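Local coordinates for protein cryptochrome DASH, chloroplastic/mitochondrial (Arabidopsis thaliana, PDB 2J4D) that repairs cyclobutane pyrimidine dimers in single-stranded DNA as a flavin- and folate-binding photolyase and may also act as a blue-light photoreceptor, at residues 8-13 against 259-264; 137-142 against 165-170; 468-473 against 485-490. All blocks are in the same frame, centred on the assembly; numbering follows the deposited sequence.

In the fold
All three contacts lie apart, the nearest pair (contacts 1 and 2) still about 17 Å between closest atoms. Contact 1 is the most buried: the side chain of Glu261 on helix 252-265, about 11 Å from the FAD, grips the N-terminal segment. Contact 2 belongs to the photolyase alpha/beta domain, at the margin of its parallel sheet, and is carried by regular main-chain hydrogen bonds. Contact 3, in the FAD-binding region, sits near the C-terminal end, its centre about 58 Å from that of contact 2 on the opposite side of the chain's centre; it is partly buried and relies on one tyrosine and a bridging water. No two contacts share a helix or strand.

Contact 1: 8-13 against 259-264; sequences PALTEE and VFEYFW
Residues 8-11 form an irregular, non-helical lead-in to helix 12-26 and pass helix 252-265 where it widens into a pi-type turn at 260-264; the closest pair of CA atoms, Pro8 and Glu261, lies 6.8 Å apart. A cis peptide bond precedes Pro8, and the chain then presents the N-H of Ala9 to the helix. Glu261 is the side chain that reaches across. Its CG stands anti to the backbone N (chi1 -179°) and the chain continues extended through CD, so the carboxylate is carried straight off the helix. OE2 takes the Ala9 N-H at 2.7 Å from Ala9 N, using its syn lone pair, on the side of the other oxygen; the bond is short but bent, with 141° at the hydrogen. OE1 adds only a weak second bond, 3.4 Å from Ala9 N, so one amide is held by both oxygens unequally. OE1 is also salt-bridged to Arg258 on the same helix, and that charge probably keeps the buried carboxylate ionised. The grip ties the link between strand 4-7 and helix 12-26 to a helix whose Val259 and Phe263 touch Phe288, which by similarity belongs to the FAD site. Apolar groups of the N-terminal segment line the rest of the carboxylate: Pro8 CB lies 3.6 Å from Glu261 OE1, and Ala9 CB comes within 3.4 Å of Glu261 OE2. Leu10 slides past Glu261 in the opposite direction, its CG 3.8 Å from OE2. With CG anti to the carbonyl carbon and chi2 at 175°, Leu10 extends CD1 to the edge of the Phe260 ring, near the ring plane and 4.3 Å from Phe260 CD2. Both Leu10 and Phe260 also touch Lys265, and Val18 of helix 12-26 meets Phe260.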
loop_
_atom_site.group_PDB
_atom_site.type_symbol
_atom_site.label_atom_id
_atom_site.label_comp_id
_atom_site.label_asym_id
_atom_site.label_seq_id
_atom_site.Cartn_x
_atom_site.Cartn_y
_atom_site.Cartn_z
ATOM N N PRO A 8 -1.607 12.982 -7.325
ATOM C CA PRO A 8 -2.735 13.808 -7.786
ATOM C C PRO A 8 -2.247 14.752 -8.888
ATOM O O PRO A 8 -1.041 14.944 -9.048
ATOM C CB PRO A 8 -3.143 14.563 -6.528
ATOM C CG PRO A 8 -1.821 14.760 -5.822
ATOM C CD PRO A 8 -1.150 13.408 -5.989
ATOM N N ALA A 9 -3.171 15.343 -9.637
ATOM C CA ALA A 9 -2.785 16.245 -10.724
ATOM C C ALA A 9 -2.560 17.680 -10.248
ATOM O O ALA A 9 -2.186 18.554 -11.029
ATOM C CB ALA A 9 -3.846 16.214 -11.830
ATOM N N LEU A 10 -2.767 17.912 -8.958
ATOM C CA LEU A 10 -2.605 19.235 -8.369
ATOM C C LEU A 10 -1.202 19.826 -8.529
ATOM O O LEU A 10 -0.211 19.100 -8.612
ATOM C CB LEU A 10 -2.935 19.176 -6.876
ATOM C CG LEU A 10 -4.277 18.560 -6.475
ATOM C CD1 LEU A 10 -4.358 18.487 -4.959
ATOM C CD2 LEU A 10 -5.425 19.391 -7.033
ATOM N N THR A 11 -1.130 21.153 -8.554
ATOM C CA THR A 11 0.150 21.841 -8.667
ATOM C C THR A 11 0.810 21.794 -7.297
ATOM O O THR A 11 0.148 21.501 -6.301
ATOM C CB THR A 11 -0.031 23.314 -9.048
ATOM O OG1 THR A 11 -0.699 23.998 -7.983
ATOM C CG2 THR A 11 -0.856 23.440 -10.321
ATOM N N GLU A 12 2.107 22.083 -7.244
ATOM C CA GLU A 12 2.832 22.075 -5.979
ATOM C C GLU A 12 2.226 23.062 -4.987
ATOM O O GLU A 12 2.222 22.809 -3.782
ATOM C CB GLU A 12 4.313 22.403 -6.202
ATOM C CG GLU A 12 5.137 21.247 -6.768
ATOM C CD GLU A 12 5.105 20.009 -5.876
ATOM O OE1 GLU A 12 5.196 20.166 -4.638
ATOM O OE2 GLU A 12 5.003 18.882 -6.412
ATOM N N GLU A 13 1.711 24.183 -5.484
ATOM C CA GLU A 13 1.097 25.168 -4.599
ATOM C C GLU A 13 -0.245 24.666 -4.102
ATOM O O GLU A 13 -0.606 24.877 -2.946
ATOM C CB GLU A 13 0.893 26.509 -5.307
ATOM C CG GLU A 13 2.178 27.245 -5.609
ATOM C CD GLU A 13 2.823 26.773 -6.893
ATOM O OE1 GLU A 13 4.065 26.627 -6.920
ATOM O OE2 GLU A 13 2.087 26.559 -7.880
ATOM N N VAL A 259 -6.985 12.719 -1.967
ATOM C CA VAL A 259 -8.287 12.521 -1.336
ATOM C C VAL A 259 -9.128 13.762 -1.676
ATOM O O VAL A 259 -10.290 13.660 -2.069
ATOM C CB VAL A 259 -8.167 12.370 0.206
ATOM C CG1 VAL A 259 -9.542 12.399 0.839
ATOM C CG2 VAL A 259 -7.509 11.032 0.544
ATOM N N PHE A 260 -8.524 14.935 -1.541
ATOM C CA PHE A 260 -9.218 16.176 -1.870
ATOM C C PHE A 260 -9.610 16.189 -3.352
ATOM O O PHE A 260 -10.745 16.500 -3.715
ATOM C CB PHE A 260 -8.304 17.366 -1.575
ATOM C CG PHE A 260 -8.792 18.661 -2.142
ATOM C CD1 PHE A 260 -9.847 19.347 -1.548
ATOM C CD2 PHE A 260 -8.206 19.189 -3.290
ATOM C CE1 PHE A 260 -10.315 20.539 -2.091
ATOM C CE2 PHE A 260 -8.668 20.386 -3.843
ATOM C CZ PHE A 260 -9.723 21.060 -3.241
ATOM N N GLU A 261 -8.661 15.836 -4.205
ATOM C CA GLU A 261 -8.889 15.839 -5.646
ATOM C C GLU A 261 -10.020 14.925 -6.122
ATOM O O GLU A 261 -10.898 15.342 -6.885
ATOM C CB GLU A 261 -7.593 15.463 -6.362
ATOM C CG GLU A 261 -7.698 15.452 -7.871
ATOM C CD GLU A 261 -6.379 15.106 -8.526
ATOM O OE1 GLU A 261 -6.017 13.908 -8.561
ATOM O OE2 GLU A 261 -5.693 16.040 -8.986
ATOM N N TYR A 262 -9.997 13.680 -5.663
ATOM C CA TYR A 262 -10.992 12.697 -6.062
ATOM C C TYR A 262 -12.367 12.962 -5.456
ATOM O O TYR A 262 -13.382 12.925 -6.154
ATOM C CB TYR A 262 -10.523 11.292 -5.671
ATOM C CG TYR A 262 -11.387 10.197 -6.250
ATOM C CD1 TYR A 262 -11.374 9.927 -7.618
ATOM C CD2 TYR A 262 -12.257 9.466 -5.442
ATOM C CE1 TYR A 262 -12.215 8.957 -8.171
ATOM C CE2 TYR A 262 -13.103 8.495 -5.984
ATOM C CZ TYR A 262 -13.075 8.251 -7.351
ATOM O OH TYR A 262 -13.928 7.320 -7.895
ATOM N N PHE A 263 -12.397 13.232 -4.158
ATOM C CA PHE A 263 -13.647 13.491 -3.460
ATOM C C PHE A 263 -14.280 14.841 -3.764
ATOM O O PHE A 263 -15.426 14.924 -4.209
ATOM C CB PHE A 263 -13.444 13.442 -1.935
ATOM C CG PHE A 263 -13.342 12.059 -1.362
ATOM C CD1 PHE A 263 -13.171 10.949 -2.185
ATOM C CD2 PHE A 263 -13.386 11.872 0.014
ATOM C CE1 PHE A 263 -13.045 9.667 -1.644
ATOM C CE2 PHE A 263 -13.260 10.593 0.570
ATOM C CZ PHE A 263 -13.089 9.491 -0.260
ATOM N N TRP A 264 -13.512 15.895 -3.516
ATOM C CA TRP A 264 -14.024 17.244 -3.631
ATOM C C TRP A 264 -13.857 18.019 -4.926
ATOM O O TRP A 264 -14.849 18.423 -5.531
ATOM C CB TRP A 264 -13.478 18.055 -2.456
ATOM C CG TRP A 264 -13.741 17.384 -1.121
ATOM C CD1 TRP A 264 -12.876 16.593 -0.403
ATOM C CD2 TRP A 264 -14.971 17.402 -0.382
ATOM N NE1 TRP A 264 -13.497 16.121 0.734
ATOM C CE2 TRP A 264 -14.782 16.602 0.770
ATOM C CE3 TRP A 264 -16.218 18.019 -0.586
ATOM C CZ2 TRP A 264 -15.796 16.402 1.721
ATOM C CZ3 TRP A 264 -17.229 17.820 0.364
ATOM C CH2 TRP A 264 -17.008 17.018 1.500
#

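Contact 2: 137-142 against 165-170; sequences RTVFAH and NSTKLE
Arg137 brings its carbonyl up to the neighbouring strand, where Lys168 N gives O of Arg137 a weak hydrogen bond and Thr167 CA adds a CA-H...O contact. The same oxygen lies 3.1 Å from Lys168 CE, because the lysine chain, bent at chi2 and chi4, folds back along the start of the strand. Thr138 follows, paired with Lys168, and the two side chains cross obliquely on one face of the sheet. Thr138 CG2 presses against Lys168 CG at 3.2 Å, tighter than normal van der Waals contact, while its OG1, in the crowded position between backbone N and carbonyl carbon, is hydrogen-bonded to Thr42 of strand 41-46. Val139 turns to the other face, and its N and O both bond to the neighbouring strand: N donates to Lys168 O at 2.9 Å, and O receives Glu170 N at 2.8 Å in a nearly straight bond of 173°, almost along the C=O axis. This is the parallel pairing of a beta-alpha-beta unit, strand 138-142, helix 147-161 and strand 168-172, in the alpha/beta domain of the photolyase family; strand 168-172 is outermost in the five-stranded sheet of this chain. Val139 CG1 meets Leu169 CD1 at 3.9 Å, and Val139 CG2 approaches the Thr167 methyl. Leu160 of the connecting helix touches all three of these side chains, so the crossover helix packs on that face. Phe140 returns to the Thr138 face, lying alongside Glu170 and pointing the same way, ring and carboxylate planes 41° apart. Its CD1 and CE1 rest against Glu170 CB, and helix 56-63 contributes Lys60 and Ala61 to the ring's surroundings. Ala141 N then donates to Glu170 O at 3.1 Å, continuing the ladder.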
loop_
_atom_site.group_PDB
_atom_site.type_symbol
_atom_site.label_atom_id
_atom_site.label_comp_id
_atom_site.label_asym_id
_atom_site.label_seq_id
_atom_site.Cartn_x
_atom_site.Cartn_y
_atom_site.Cartn_z
ATOM N N ARG A 137 13.380 6.492 27.086
ATOM C CA ARG A 137 12.732 5.529 27.967
ATOM C C ARG A 137 11.956 4.512 27.141
ATOM O O ARG A 137 11.742 3.376 27.562
ATOM C CB ARG A 137 11.746 6.236 28.897
ATOM C CG ARG A 137 12.324 7.406 29.665
ATOM C CD ARG A 137 11.295 7.959 30.641
ATOM N NE ARG A 137 11.823 9.081 31.409
ATOM C CZ ARG A 137 11.137 9.738 32.339
ATOM N NH1 ARG A 137 9.888 9.382 32.621
ATOM N NH2 ARG A 137 11.696 10.751 32.985
ATOM N N THR A 138 11.546 4.928 25.950
ATOM C CA THR A 138 10.744 4.068 25.097
ATOM C C THR A 138 10.994 4.293 23.613
ATOM O O THR A 138 11.546 5.314 23.204
ATOM C CB THR A 138 9.259 4.359 25.320
ATOM O OG1 THR A 138 9.037 5.760 25.111
ATOM C CG2 THR A 138 8.828 4.012 26.726
ATOM N N VAL A 139 10.596 3.304 22.819
ATOM C CA VAL A 139 10.656 3.398 21.367
ATOM C C VAL A 139 9.235 2.999 20.970
ATOM O O VAL A 139 8.788 1.891 21.283
ATOM C CB VAL A 139 11.642 2.404 20.728
ATOM C CG1 VAL A 139 11.526 2.485 19.198
ATOM C CG2 VAL A 139 13.069 2.720 21.161
ATOM N N PHE A 140 8.525 3.919 20.328
ATOM C CA PHE A 140 7.155 3.693 19.873
ATOM C C PHE A 140 7.146 3.385 18.380
ATOM O O PHE A 140 7.925 3.954 17.618
ATOM C CB PHE A 140 6.305 4.947 20.113
ATOM C CG PHE A 140 5.846 5.108 21.530
ATOM C CD1 PHE A 140 4.749 4.399 22.001
ATOM C CD2 PHE A 140 6.522 5.957 22.402
ATOM C CE1 PHE A 140 4.326 4.533 23.325
ATOM C CE2 PHE A 140 6.109 6.098 23.725
ATOM C CZ PHE A 140 5.007 5.383 24.187
ATOM N N ALA A 141 6.257 2.487 17.968
ATOM C CA ALA A 141 6.130 2.139 16.562
ATOM C C ALA A 141 4.798 1.440 16.364
ATOM O O ALA A 141 4.172 0.988 17.323
ATOM C CB ALA A 141 7.266 1.222 16.131
ATOM N N HIS A 142 4.358 1.369 15.115
ATOM C CA HIS A 142 3.116 0.685 14.814
ATOM C C HIS A 142 3.403 -0.796 14.698
ATOM O O HIS A 142 4.459 -1.199 14.215
ATOM C CB HIS A 142 2.519 1.208 13.511
ATOM C CG HIS A 142 1.737 2.468 13.689
ATOM N ND1 HIS A 142 0.557 2.513 14.401
ATOM C CD2 HIS A 142 1.971 3.731 13.267
ATOM C CE1 HIS A 142 0.096 3.752 14.408
ATOM N NE2 HIS A 142 0.936 4.512 13.726
ATOM N N ASN A 165 17.515 -2.605 30.901
ATOM C CA ASN A 165 16.080 -2.571 30.900
ATOM C C ASN A 165 15.981 -1.081 30.685
ATOM O O ASN A 165 16.721 -0.617 29.832
ATOM C CB ASN A 165 15.608 -3.207 32.213
ATOM C CG ASN A 165 15.914 -4.720 32.215
ATOM O OD1 ASN A 165 16.647 -5.255 33.086
ATOM N ND2 ASN A 165 15.365 -5.422 31.215
ATOM N N SER A 166 15.164 -0.301 31.370
ATOM C CA SER A 166 15.281 1.128 31.087
ATOM C C SER A 166 14.701 1.484 29.690
ATOM O O SER A 166 14.084 2.551 29.560
ATOM C CB SER A 166 16.759 1.553 31.216
ATOM O OG SER A 166 17.116 2.657 30.395
ATOM N N THR A 167 14.853 0.642 28.644
ATOM C CA THR A 167 14.214 1.008 27.354
ATOM C C THR A 167 13.269 -0.074 26.782
ATOM O O THR A 167 13.686 -1.166 26.397
ATOM C CB THR A 167 15.223 1.415 26.231
ATOM O OG1 THR A 167 15.945 2.600 26.613
ATOM C CG2 THR A 167 14.466 1.803 24.976
ATOM N N LYS A 168 11.956 0.157 26.649
ATOM C CA LYS A 168 10.853 -0.580 26.153
ATOM C C LYS A 168 10.338 -0.228 24.781
ATOM O O LYS A 168 10.170 0.940 24.442
ATOM C CB LYS A 168 9.754 -0.440 27.206
ATOM C CG LYS A 168 9.520 1.000 27.712
ATOM C CD LYS A 168 9.688 1.085 29.236
ATOM C CE LYS A 168 9.767 2.532 29.747
ATOM N NZ LYS A 168 8.445 3.160 30.063
ATOM N N LEU A 169 10.094 -1.273 23.999
ATOM C CA LEU A 169 9.520 -1.105 22.678
ATOM C C LEU A 169 8.002 -1.172 22.861
ATOM O O LEU A 169 7.475 -2.167 23.356
ATOM C CB LEU A 169 9.966 -2.223 21.725
ATOM C CG LEU A 169 9.321 -2.205 20.329
ATOM C CD1 LEU A 169 9.701 -0.924 19.599
ATOM C CD2 LEU A 169 9.776 -3.412 19.523
ATOM N N GLU A 170 7.308 -0.111 22.471
ATOM C CA GLU A 170 5.853 -0.042 22.594
ATOM C C GLU A 170 5.253 -0.076 21.195
ATOM O O GLU A 170 5.368 0.907 20.468
ATOM C CB GLU A 170 5.438 1.273 23.255
ATOM C CG GLU A 170 5.943 1.483 24.669
ATOM C CD GLU A 170 5.318 0.519 25.654
ATOM O OE1 GLU A 170 4.230 -0.022 25.346
ATOM O OE2 GLU A 170 5.908 0.313 26.736
#

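Contact 3: 468-473 against 485-490; sequences LQQLRR and LMYMDT
The chain leaves helix 462-467 at Leu468 and makes a 3-10 turn over 469-471, which faces the end of helix 483-486 and the irregular segment beyond it; CA of Gln470 and CA of Tyr487 are 7.4 Å apart. No direct hydrogen bond joins the two segments. Tyr487, with CG anti to the backbone N (chi1 -169°), brings its ring to the turn. Leu468 CD1 comes obliquely to its phenol end, 3.9 Å from Tyr487 CZ, and Leu471 CD2 sits likewise 4.0 Å from Tyr487 CD1. The hydroxyl is hydrogen-bonded to Asp377 of helix 374-386, fixing the ring's far end. At the ring edge lies the Gln470 amide, its plane turned 50° from the ring and NE2 3.5 Å from Tyr487 CE1. NE2 donates to a water at 2.9 Å, which in turn donates to Tyr487 O. Farther out, Arg473 crosses Met486 at about a right angle, NH2 3.5 Å from Met486 SD. Pro374 touches Leu468, Leu471 and Tyr487 together, so this tyrosine-centred cluster fastens the C-terminal segment to helix 374-386 in the helical FAD-binding domain of the photolyase family.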
loop_
_atom_site.group_PDB
_atom_site.type_symbol
_atom_site.label_atom_id
_atom_site.label_comp_id
_atom_site.label_asym_id
_atom_site.label_seq_id
_atom_site.Cartn_x
_atom_site.Cartn_y
_atom_site.Cartn_z
ATOM N N LEU A 468 -0.458 -0.517 -25.910
ATOM C CA LEU A 468 0.172 -1.220 -27.019
ATOM C C LEU A 468 -0.162 -0.420 -28.279
ATOM O O LEU A 468 -1.009 -0.819 -29.077
ATOM C CB LEU A 468 -0.383 -2.647 -27.099
ATOM C CG LEU A 468 -0.319 -3.412 -25.764
ATOM C CD1 LEU A 468 -1.033 -4.749 -25.874
ATOM C CD2 LEU A 468 1.129 -3.615 -25.360
ATOM N N GLN A 469 0.512 0.720 -28.431
ATOM C CA GLN A 469 0.287 1.628 -29.551
ATOM C C GLN A 469 0.175 1.011 -30.942
ATOM O O GLN A 469 -0.459 1.602 -31.817
ATOM C CB GLN A 469 1.356 2.731 -29.564
ATOM C CG GLN A 469 2.751 2.269 -29.180
ATOM C CD GLN A 469 2.888 2.045 -27.683
ATOM O OE1 GLN A 469 3.282 0.966 -27.234
ATOM N NE2 GLN A 469 2.563 3.071 -26.902
ATOM N N GLN A 470 0.769 -0.158 -31.162
ATOM C CA GLN A 470 0.680 -0.783 -32.480
ATOM C C GLN A 470 -0.733 -1.297 -32.777
ATOM O O GLN A 470 -0.984 -1.837 -33.858
ATOM C CB GLN A 470 1.681 -1.941 -32.623
ATOM C CG GLN A 470 1.388 -3.160 -31.770
ATOM C CD GLN A 470 2.146 -3.146 -30.456
ATOM O OE1 GLN A 470 2.115 -2.162 -29.721
ATOM N NE2 GLN A 470 2.831 -4.244 -30.156
ATOM N N LEU A 471 -1.650 -1.131 -31.825
ATOM C CA LEU A 471 -3.033 -1.580 -32.011
ATOM C C LEU A 471 -3.978 -0.398 -32.223
ATOM O O LEU A 471 -5.142 -0.583 -32.581
ATOM C CB LEU A 471 -3.516 -2.372 -30.788
ATOM C CG LEU A 471 -2.692 -3.554 -30.280
ATOM C CD1 LEU A 471 -3.386 -4.155 -29.060
ATOM C CD2 LEU A 471 -2.536 -4.598 -31.378
ATOM N N ARG A 472 -3.476 0.811 -31.991
ATOM C CA ARG A 472 -4.279 2.026 -32.124
ATOM C C ARG A 472 -4.988 2.221 -33.460
ATOM O O ARG A 472 -6.102 2.746 -33.507
ATOM C CB ARG A 472 -3.420 3.259 -31.837
ATOM C CG ARG A 472 -3.165 3.472 -30.365
ATOM C CD ARG A 472 -2.161 4.573 -30.093
ATOM N NE ARG A 472 -1.787 4.563 -28.683
ATOM C CZ ARG A 472 -1.093 5.520 -28.077
ATOM N NH1 ARG A 472 -0.687 6.587 -28.755
ATOM N NH2 ARG A 472 -0.809 5.406 -26.785
ATOM N N ARG A 473 -4.344 1.799 -34.541
ATOM C CA ARG A 473 -4.911 1.957 -35.874
ATOM C C ARG A 473 -6.037 0.979 -36.166
ATOM O O ARG A 473 -6.954 1.284 -36.931
ATOM C CB ARG A 473 -3.814 1.782 -36.918
ATOM C CG ARG A 473 -3.286 0.369 -37.017
ATOM C CD ARG A 473 -1.955 0.363 -37.741
ATOM N NE ARG A 473 -1.532 -0.979 -38.123
ATOM C CZ ARG A 473 -2.199 -1.753 -38.973
ATOM N NH1 ARG A 473 -3.326 -1.320 -39.526
ATOM N NH2 ARG A 473 -1.735 -2.957 -39.278
ATOM N N LEU A 485 0.643 -11.458 -36.768
ATOM C CA LEU A 485 1.497 -10.542 -37.532
ATOM C C LEU A 485 1.350 -9.095 -37.110
ATOM O O LEU A 485 2.345 -8.378 -36.977
ATOM C CB LEU A 485 1.207 -10.634 -39.036
ATOM C CG LEU A 485 1.618 -11.909 -39.758
ATOM C CD1 LEU A 485 1.337 -11.748 -41.246
ATOM C CD2 LEU A 485 3.096 -12.194 -39.520
ATOM N N MET A 486 0.114 -8.646 -36.924
ATOM C CA MET A 486 -0.091 -7.272 -36.504
ATOM C C MET A 486 0.246 -7.112 -35.027
ATOM O O MET A 486 0.482 -5.996 -34.554
ATOM C CB MET A 486 -1.519 -6.831 -36.803
ATOM C CG MET A 486 -1.740 -6.655 -38.296
ATOM S SD MET A 486 -3.353 -6.043 -38.726
ATOM C CE MET A 486 -4.354 -7.481 -38.328
ATOM N N TYR A 487 0.264 -8.225 -34.298
ATOM C CA TYR A 487 0.635 -8.171 -32.886
ATOM C C TYR A 487 1.830 -9.077 -32.656
ATOM O O TYR A 487 2.966 -8.661 -32.879
ATOM C CB TYR A 487 -0.518 -8.577 -31.957
ATOM C CG TYR A 487 -0.205 -8.260 -30.507
ATOM C CD1 TYR A 487 0.392 -7.044 -30.162
ATOM C CD2 TYR A 487 -0.442 -9.188 -29.490
ATOM C CE1 TYR A 487 0.754 -6.764 -28.843
ATOM C CE2 TYR A 487 -0.083 -8.915 -28.162
ATOM C CZ TYR A 487 0.516 -7.703 -27.849
ATOM O OH TYR A 487 0.901 -7.422 -26.552
ATOM N N MET A 488 1.586 -10.312 -32.226
ATOM C CA MET A 488 2.669 -11.256 -31.982
ATOM C C MET A 488 2.102 -12.639 -31.700
ATOM O O MET A 488 0.889 -12.804 -31.571
ATOM C CB MET A 488 3.513 -10.798 -30.787
ATOM C CG MET A 488 2.764 -10.807 -29.450
ATOM S SD MET A 488 3.793 -10.243 -28.065
ATOM C CE MET A 488 3.847 -8.496 -28.383
ATOM N N ASP A 489 2.977 -13.635 -31.608
ATOM C CA ASP A 489 2.533 -14.995 -31.327
ATOM C C ASP A 489 2.023 -15.066 -29.900
ATOM O O ASP A 489 2.410 -14.257 -29.050
ATOM C CB ASP A 489 3.679 -16.007 -31.469
ATOM C CG ASP A 489 4.091 -16.246 -32.911
ATOM O OD1 ASP A 489 3.217 -16.557 -33.752
ATOM O OD2 ASP A 489 5.301 -16.134 -33.199
ATOM N N THR A 490 1.156 -16.038 -29.644
ATOM C CA THR A 490 0.617 -16.248 -28.311
ATOM C C THR A 490 1.481 -17.330 -27.680
ATOM O O THR A 490 1.817 -18.322 -28.336
ATOM C CB THR A 490 -0.836 -16.718 -28.370
ATOM O OG1 THR A 490 -0.939 -17.820 -29.277
ATOM C CG2 THR A 490 -1.740 -15.589 -28.835
HETATM O O HOH W 1 3.554 -6.031 -32.288
#